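Putative DNA-binding protein (Ralstonia eutropha, PDB 2OBP) probably binds DNA through a small helical domain that carries a two-stranded beta hairpin. Local coordinates at residues Gln61-Ser69 against Ser79-Leu87. Sequence-based numbering, arbitrary orientation. Where two conformers were deposited one is given.
Sequences QAAGLADVS and SLTQEGAAL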
loop_
_atom_site.group_PDB
_atom_site.type_symbol
_atom_site.label_atom_id
_atom_site.label_comp_id
_atom_site.label_asym_id
_atom_site.label_seq_id
_atom_site.Cartn_x
_atom_site.Cartn_y
_atom_site.Cartn_z
ATOM N N GLN A 61 1.242 -4.373 6.749
ATOM C CA GLN A 61 2.367 -5.304 6.778
ATOM C C GLN A 61 2.156 -6.331 7.902
ATOM O O GLN A 61 2.312 -7.539 7.718
ATOM C CB GLN A 61 3.679 -4.504 6.954
ATOM C CG GLN A 61 4.965 -5.226 6.617
ATOM C CD GLN A 61 6.188 -4.477 7.089
ATOM O OE1 GLN A 61 6.142 -3.757 8.070
ATOM N NE2 GLN A 61 7.300 -4.646 6.381
ATOM N N ALA A 62 1.753 -5.853 9.078
ATOM C CA ALA A 62 1.415 -6.742 10.187
ATOM C C ALA A 62 0.354 -7.751 9.850
ATOM O O ALA A 62 0.431 -8.951 10.234
ATOM C CB ALA A 62 0.970 -5.883 11.365
ATOM N N ALA A 63 -0.601 -7.320 9.048
ATOM C CA ALA A 63 -1.710 -8.160 8.643
ATOM C C ALA A 63 -1.383 -9.130 7.498
ATOM O O ALA A 63 -2.205 -9.962 7.141
ATOM C CB ALA A 63 -2.929 -7.265 8.201
ATOM N N GLY A 64 -0.197 -9.028 6.930
ATOM C CA GLY A 64 0.222 -9.898 5.835
ATOM C C GLY A 64 -0.288 -9.484 4.449
ATOM O O GLY A 64 -0.123 -10.273 3.492
ATOM N N LEU A 65 -0.834 -8.264 4.353
ATOM C CA LEU A 65 -1.477 -7.767 3.136
ATOM C C LEU A 65 -0.560 -6.868 2.284
ATOM O O LEU A 65 -0.847 -6.654 1.118
ATOM C CB LEU A 65 -2.793 -7.025 3.420
ATOM C CG LEU A 65 -3.856 -7.830 4.189
ATOM C CD1 LEU A 65 -5.157 -7.054 4.429
ATOM C CD2 LEU A 65 -4.142 -9.162 3.420
ATOM N N ALA A 66 0.511 -6.336 2.886
ATOM C CA ALA A 66 1.402 -5.447 2.156
ATOM C C ALA A 66 2.821 -5.792 2.502
ATOM O O ALA A 66 3.103 -6.259 3.600
ATOM C CB ALA A 66 1.144 -3.972 2.493
ATOM N N ASP A 67 3.697 -5.605 1.522
ATOM C CA ASP A 67 5.142 -5.707 1.666
ATOM C C ASP A 67 5.649 -4.297 1.704
ATOM O O ASP A 67 5.261 -3.463 0.883
ATOM C CB ASP A 67 5.720 -6.407 0.449
ATOM C CG ASP A 67 7.204 -6.748 0.590
ATOM O OD1 ASP A 67 7.858 -6.425 1.607
ATOM O OD2 ASP A 67 7.713 -7.417 -0.308
ATOM N N VAL A 68 6.435 -3.987 2.716
ATOM C CA VAL A 68 7.005 -2.639 2.825
ATOM C C VAL A 68 8.497 -2.882 2.821
ATOM O O VAL A 68 9.028 -3.517 3.728
ATOM C CB VAL A 68 6.525 -1.917 4.123
ATOM C CG1 VAL A 68 7.072 -0.461 4.169
ATOM C CG2 VAL A 68 4.948 -1.980 4.184
ATOM N N SER A 69 9.192 -2.366 1.797
ATOM C CA SER A 69 10.630 -2.606 1.621
ATOM C C SER A 69 11.381 -1.273 1.733
ATOM O O SER A 69 11.260 -0.428 0.859
ATOM C CB SER A 69 10.923 -3.239 0.248
ATOM O OG SER A 69 10.478 -4.597 0.147
ATOM N N SER A 79 3.893 -2.503 -1.679
ATOM C CA SER A 79 3.028 -3.196 -2.634
ATOM C C SER A 79 2.152 -4.192 -1.852
ATOM O O SER A 79 2.482 -4.532 -0.717
ATOM C CB SER A 79 3.805 -3.957 -3.705
ATOM O OG SER A 79 4.826 -4.772 -3.175
ATOM N N LEU A 80 1.107 -4.682 -2.498
ATOM C CA LEU A 80 0.314 -5.769 -1.919
ATOM C C LEU A 80 1.077 -7.074 -2.050
ATOM O O LEU A 80 1.730 -7.316 -3.082
ATOM C CB LEU A 80 -1.037 -5.865 -2.562
ATOM C CG LEU A 80 -1.940 -4.658 -2.460
ATOM C CD1 LEU A 80 -3.192 -4.810 -3.317
ATOM C CD2 LEU A 80 -2.269 -4.323 -1.016
ATOM N N THR A 81 0.975 -7.913 -1.016
ATOM C CA THR A 81 1.430 -9.273 -1.079
ATOM C C THR A 81 0.481 -10.037 -2.020
ATOM O O THR A 81 -0.557 -9.518 -2.442
ATOM C CB THR A 81 1.366 -9.921 0.291
ATOM O OG1 THR A 81 0.027 -9.784 0.801
ATOM C CG2 THR A 81 2.374 -9.197 1.282
ATOM N N GLN A 82 0.788 -11.295 -2.326
ATOM C CA GLN A 82 -0.142 -12.081 -3.121
ATOM C C GLN A 82 -1.511 -12.154 -2.412
ATOM O O GLN A 82 -2.544 -12.018 -3.040
ATOM C CB GLN A 82 0.415 -13.482 -3.388
ATOM C CG GLN A 82 -0.483 -14.349 -4.281
ATOM N N GLU A 83 -1.492 -12.306 -1.101
ATOM C CA GLU A 83 -2.725 -12.280 -0.295
ATOM C C GLU A 83 -3.479 -10.982 -0.402
ATOM O O GLU A 83 -4.686 -10.959 -0.602
ATOM C CB GLU A 83 -2.441 -12.551 1.178
ATOM C CG GLU A 83 -2.087 -13.968 1.474
ATOM C CD GLU A 83 -0.680 -14.348 1.091
ATOM O OE1 GLU A 83 0.191 -13.485 0.840
ATOM O OE2 GLU A 83 -0.440 -15.553 1.018
ATOM N N GLY A 84 -2.772 -9.872 -0.230
ATOM C CA GLY A 84 -3.430 -8.599 -0.336
ATOM C C GLY A 84 -4.000 -8.324 -1.718
ATOM O O GLY A 84 -5.034 -7.669 -1.837
ATOM N N ALA A 85 -3.274 -8.709 -2.757
ATOM C CA ALA A 85 -3.668 -8.411 -4.144
ATOM C C ALA A 85 -4.917 -9.147 -4.486
ATOM O O ALA A 85 -5.834 -8.567 -5.121
ATOM C CB ALA A 85 -2.573 -8.796 -5.122
ATOM N N ALA A 86 -4.955 -10.426 -4.131
ATOM C CA ALA A 86 -6.133 -11.241 -4.415
ATOM C C ALA A 86 -7.334 -10.743 -3.637
ATOM O O ALA A 86 -8.438 -10.713 -4.190
ATOM C CB ALA A 86 -5.896 -12.803 -4.163
ATOM N N LEU A 87 -7.144 -10.365 -2.368
ATOM C CA LEU A 87 -8.252 -9.846 -1.546
ATOM C C LEU A 87 -8.736 -8.493 -2.050
ATOM O O LEU A 87 -9.933 -8.257 -2.130
ATOM C CB LEU A 87 -7.883 -9.799 -0.067
ATOM C CG LEU A 87 -8.975 -9.228 0.819
ATOM C CD1 LEU A 87 -10.141 -10.216 0.981
ATOM C CD2 LEU A 87 -8.393 -8.837 2.187
HETATM O O HOH W 1 1.140 -12.573 3.343
#
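Asp67 and Ser79 form an antiparallel hydrogen-bonded pair: Asp67 N donates to Ser79 O (2.8 Å), and Ser79 N returns a bond to Asp67 O (3.1 Å). The next pair, Ala66 with Leu80, is non-hydrogen-bonded, its CA atoms 4.2 Å apart. Beyond it the two segments stay in contact, for Thr81 N reaches Leu65 O (3.1 Å) from above the carbonyl plane. Gly84, having no side chain, brings its CA to 3.5 Å from Leu65 O in a CA-H...O contact.

Thr81 makes the polar side-chain link. With chi1 at 55°, OG1 sits between its own backbone N and carbonyl carbon, where it donates to Gly64 O (2.7 Å). The same OG1 accepts from Gly84 N (3.0 Å) as the N-cap of helix 82-91. Its CG2 lies against the backbone of Ala66. A water donates to both Gly64 O and Glu83 OE1, bridging the two segments. Leu65 supplies the apolar packing: it lays CD2 over Gly84 CA (3.9 Å), and its CD1 meets Leu87 CD2 more loosely. Leu80 packs on Leu22 and Leu25 of helix 16-28, whereas Ala66 packs on Leu60. The Schellman turn at Gly64, ending helix 50-62, is thus joined to the capped start of helix 82-91 across the base of a beta hairpin, an arrangement consistent with a winged-helix domain.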